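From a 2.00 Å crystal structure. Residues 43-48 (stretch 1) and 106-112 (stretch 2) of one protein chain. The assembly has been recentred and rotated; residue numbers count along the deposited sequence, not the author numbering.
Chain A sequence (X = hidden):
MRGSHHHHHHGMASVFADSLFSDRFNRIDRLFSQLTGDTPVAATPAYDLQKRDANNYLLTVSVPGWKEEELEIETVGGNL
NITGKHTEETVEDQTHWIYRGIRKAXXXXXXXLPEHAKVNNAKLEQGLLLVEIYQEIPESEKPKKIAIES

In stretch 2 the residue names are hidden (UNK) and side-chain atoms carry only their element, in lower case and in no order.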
ATOM      1  N   ALA A  43      -3.494   5.927 -14.104  1.00 98.52           N
ATOM      2  CA  ALA A  43      -2.631   5.675 -12.892  1.00 96.90           C
ATOM      3  C   ALA A  43      -2.460   4.169 -12.664  1.00 82.45           C
ATOM      4  O   ALA A  43      -3.384   3.472 -12.212  1.00 89.60           O
ATOM      5  CB  ALA A  43      -3.215   6.349 -11.649  1.00101.14           C
ATOM      6  N   THR A  44      -1.273   3.670 -13.018  1.00 65.70           N
ATOM      7  CA  THR A  44      -0.938   2.252 -12.837  1.00 51.99           C
ATOM      8  C   THR A  44      -0.078   2.068 -11.578  1.00 50.02           C
ATOM      9  O   THR A  44       0.723   2.948 -11.210  1.00 43.89           O
ATOM     10  CB  THR A  44      -0.182   1.662 -14.047  1.00 56.16           C
ATOM     11  OG1 THR A  44       1.079   2.323 -14.229  1.00 50.36           O
ATOM     12  CG2 THR A  44      -1.008   1.785 -15.333  1.00 69.82           C
ATOM     13  N   PRO A  45      -0.232   0.932 -10.904  1.00 49.68           N
ATOM     14  CA  PRO A  45       0.528   0.781  -9.684  1.00 44.17           C
ATOM     15  C   PRO A  45       1.992   0.817  -9.887  1.00 42.85           C
ATOM     16  O   PRO A  45       2.538   0.242 -10.860  1.00 41.81           O
ATOM     17  CB  PRO A  45       0.079  -0.597  -9.154  1.00 46.28           C
ATOM     18  CG  PRO A  45      -1.170  -0.914  -9.860  1.00 49.44           C
ATOM     19  CD  PRO A  45      -1.013  -0.281 -11.214  1.00 46.54           C
ATOM     20  N   ALA A  46       2.683   1.454  -8.949  1.00 37.01           N
ATOM     21  CA  ALA A  46       4.117   1.391  -8.916  1.00 35.64           C
ATOM     22  C   ALA A  46       4.567  -0.054  -8.754  1.00 31.47           C
ATOM     23  O   ALA A  46       3.880  -0.851  -8.130  1.00 40.80           O
ATOM     24  CB  ALA A  46       4.620   2.264  -7.751  1.00 41.92           C
ATOM     25  N   TYR A  47       5.696  -0.405  -9.295  1.00 34.81           N
ATOM     26  CA  TYR A  47       6.255  -1.703  -9.071  1.00 36.17           C
ATOM     27  C   TYR A  47       7.793  -1.644  -9.019  1.00 35.74           C
ATOM     28  O   TYR A  47       8.452  -0.659  -9.437  1.00 36.81           O
ATOM     29  CB  TYR A  47       5.741  -2.736 -10.112  1.00 34.90           C
ATOM     30  CG  TYR A  47       6.272  -2.503 -11.530  1.00 37.37           C
ATOM     31  CD1 TYR A  47       5.605  -1.685 -12.421  1.00 38.52           C
ATOM     32  CD2 TYR A  47       7.456  -3.133 -11.977  1.00 39.07           C
ATOM     33  CE1 TYR A  47       6.113  -1.433 -13.693  1.00 40.94           C
ATOM     34  CE2 TYR A  47       7.951  -2.927 -13.262  1.00 41.80           C
ATOM     35  CZ  TYR A  47       7.293  -2.056 -14.105  1.00 45.79           C
ATOM     36  OH  TYR A  47       7.778  -1.875 -15.383  1.00 53.01           O
ATOM     37  N   ASP A  48       8.358  -2.720  -8.508  1.00 32.18           N
ATOM     38  CA  ASP A  48       9.772  -2.921  -8.479  1.00 32.84           C
ATOM     39  C   ASP A  48       9.974  -4.238  -9.184  1.00 34.61           C
ATOM     40  O   ASP A  48       9.129  -5.146  -9.118  1.00 35.52           O
ATOM     41  CB  ASP A  48      10.280  -3.138  -7.067  1.00 36.45           C
ATOM     42  CG  ASP A  48      10.336  -1.859  -6.233  1.00 36.82           C
ATOM     43  OD1 ASP A  48      10.238  -0.711  -6.776  1.00 34.26           O
ATOM     44  OD2 ASP A  48      10.450  -2.031  -5.008  1.00 37.42           O
ATOM     45  N   UNK A 106      -8.730   0.273 -11.385  1.00 53.37           N
ATOM     46  CA  UNK A 106      -8.414  -1.003 -12.010  1.00 57.63           C
ATOM     47  C   UNK A 106      -7.158  -0.850 -12.856  1.00 59.48           C
ATOM     48  O   UNK A 106      -6.877   0.233 -13.401  1.00 53.06           O
ATOM     49  c   UNK A 106      -9.599  -1.464 -12.878  1.00 63.33           C
ATOM     50  o   UNK A 106     -11.903  -2.126 -12.641  1.00 67.08           O
ATOM     51  o   UNK A 106     -10.748  -1.666 -10.824  1.00 59.12           O
ATOM     52  c   UNK A 106     -10.849  -1.759 -12.064  1.00 61.09           C
ATOM     53  N   UNK A 107      -6.380  -1.923 -12.970  1.00 54.20           N
ATOM     54  CA  UNK A 107      -5.136  -1.863 -13.718  1.00 48.83           C
ATOM     55  C   UNK A 107      -4.816  -3.202 -14.353  1.00 50.33           C
ATOM     56  O   UNK A 107      -5.440  -4.212 -14.041  1.00 44.84           O
ATOM     57  c   UNK A 107      -3.180  -4.356  -9.729  1.00 42.71           C
ATOM     58  c   UNK A 107      -4.348  -2.406 -10.479  1.00 45.86           C
ATOM     59  c   UNK A 107      -3.719  -2.492 -11.717  1.00 47.15           C
ATOM     60  c   UNK A 107      -4.062  -3.330  -9.484  1.00 41.98           C
ATOM     61  c   UNK A 107      -2.508  -4.419 -10.936  1.00 41.71           C
ATOM     62  c   UNK A 107      -3.990  -1.478 -12.795  1.00 49.67           C
ATOM     63  c   UNK A 107      -2.804  -3.509 -11.929  1.00 45.31           C
ATOM     64  N   UNK A 108      -3.858  -3.190 -15.260  1.00 50.56           N
ATOM     65  CA  UNK A 108      -3.324  -4.382 -15.822  1.00 57.29           C
ATOM     66  C   UNK A 108      -1.876  -4.134 -16.180  1.00 55.82           C
ATOM     67  O   UNK A 108      -1.535  -3.224 -16.963  1.00 58.33           O
ATOM     68  c   UNK A 108      -3.832  -6.336 -17.293  1.00 74.59           C
ATOM     69  o   UNK A 108      -2.851  -6.220 -19.457  1.00 79.06           O
ATOM     70  n   UNK A 108      -4.703  -7.493 -19.218  1.00 78.80           N
ATOM     71  c   UNK A 108      -3.756  -6.682 -18.752  1.00 76.46           C
ATOM     72  c   UNK A 108      -4.111  -4.863 -17.034  1.00 64.15           C
ATOM     73  N   UNK A 109      -1.030  -4.944 -15.548  1.00 45.11           N
ATOM     74  CA  UNK A 109       0.372  -4.961 -15.792  1.00 48.21           C
ATOM     75  C   UNK A 109       0.661  -6.231 -16.585  1.00 46.72           C
ATOM     76  O   UNK A 109       0.013  -7.210 -16.384  1.00 46.43           O
ATOM     77  c   UNK A 109       1.278  -2.390 -14.381  1.00 51.91           C
ATOM     78  c   UNK A 109       0.880  -3.668 -13.639  1.00 52.49           C
ATOM     79  c   UNK A 109       1.727  -3.790 -12.409  1.00 53.15           C
ATOM     80  c   UNK A 109       1.131  -4.915 -14.475  1.00 48.20           C
ATOM     81  N   UNK A 110       1.610  -6.169 -17.514  1.00 49.08           N
ATOM     82  CA  UNK A 110       1.978  -7.308 -18.397  1.00 47.80           C
ATOM     83  C   UNK A 110       3.463  -7.437 -18.453  1.00 45.68           C
ATOM     84  O   UNK A 110       4.185  -6.428 -18.601  1.00 48.70           O
ATOM     85  c   UNK A 110       1.415  -7.078 -19.785  1.00 53.80           C
ATOM     86  o   UNK A 110       0.043  -7.457 -19.794  1.00 58.67           O
ATOM     87  N   UNK A 111       3.962  -8.632 -18.222  1.00 45.18           N
ATOM     88  CA  UNK A 111       5.430  -8.868 -18.285  1.00 46.97           C
ATOM     89  C   UNK A 111       5.714 -10.092 -19.082  1.00 50.22           C
ATOM     90  O   UNK A 111       5.199 -11.170 -18.777  1.00 49.91           O
ATOM     91  c   UNK A 111       6.592  -6.742 -15.852  1.00 57.27           C
ATOM     92  c   UNK A 111       6.270  -5.669 -15.036  1.00 59.61           C
ATOM     93  c   UNK A 111       6.057  -8.986 -16.873  1.00 51.48           C
ATOM     94  c   UNK A 111       4.516  -7.815 -15.262  1.00 49.37           C
ATOM     95  c   UNK A 111       5.054  -5.660 -14.341  1.00 57.08           C
ATOM     96  c   UNK A 111       5.723  -7.831 -15.963  1.00 50.83           C
ATOM     97  c   UNK A 111       4.184  -6.746 -14.450  1.00 55.39           C
ATOM     98  N   UNK A 112       6.515  -9.944 -20.135  1.00 47.97           N
ATOM     99  CA  UNK A 112       6.909 -11.107 -20.958  1.00 48.55           C
ATOM    100  C   UNK A 112       7.801 -11.997 -20.086  1.00 49.79           C
ATOM    101  O   UNK A 112       8.662 -11.510 -19.352  1.00 52.59           O
ATOM    102  c   UNK A 112       7.648 -10.678 -22.251  1.00 54.95           C
ATOM    103  o   UNK A 112       7.076 -11.363 -23.359  1.00 64.07           O
TER

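Position 106 carries four side-chain atoms, a carbon followed by a second carbon that holds two oxygens. The CA-to-CB bond points away from stretch 1, and nothing on that stretch lies within contact distance. Two oxygens on one short-armed carbon make a carboxylate, and the count fits Asp 106.

At position 107 there are seven carbons and no other element: one leading into a flat ring of six. The ring takes the CG of Pro 45 over one face, 3.5 Å from the ring's centroid and 11° off its normal. An all-carbon six-membered ring with no further atom attached is phenylalanine, so this is Phe 107. The near-vertical approach makes a CH-pi contact, in which a proline carbon rests on the pi cloud; Pro 45 CG and Phe 107 CG are themselves 3.5 Å apart.

Position 108 shows three carbons in a row, the third bearing one oxygen and one nitrogen. It points away and touches nothing on stretch 1. A terminal amide on a chain of this length is Gln 108, an exposed residue.

Position 109 has four carbons, forked at the second. It points toward stretch 1 and meets Thr 44, Pro 45 and Tyr 47. The fork after a single unbranched carbon gives Leu 109, with chi1 m and chi2 t. Its CD2 lies 4.3 Å from Thr 44 CB and 4.4 Å from Pro 45 CD, while its CD1 comes within 4.4 Å of Tyr 47 CD1. These are loose apolar contacts, yet together they span the middle of the patch.

Position 110 offers one carbon and one oxygen, out of reach of stretch 1. The pair is a hydroxymethyl group, Ser 110, whose OG is hydrogen-bonded elsewhere in the structure.

Position 111 again has one carbon and a six-carbon ring, pointing toward stretch 1 and approaching Tyr 47. With no atom beyond the ring, it is Phe 111. Its CE2 reaches to 3.7 Å from Tyr 47 CE2, edge toward face, with centroids 5.2 Å apart and planes at 81°.

Position 112 repeats the carbon and oxygen, out of reach of stretch 1: Ser 112.

The rule is alternation. Along the strand, Phe 107, Leu 109 and Phe 111 face stretch 1, and the polar residues between them do not. No hydrogen bond crosses the contact, which buries 316 Å² in all, so the pairing rests on shape and apolar packing: proline on one ring face, leucine between, and one aromatic edge set against another's face.

Stretch 2 (106-112) DFQLSFS
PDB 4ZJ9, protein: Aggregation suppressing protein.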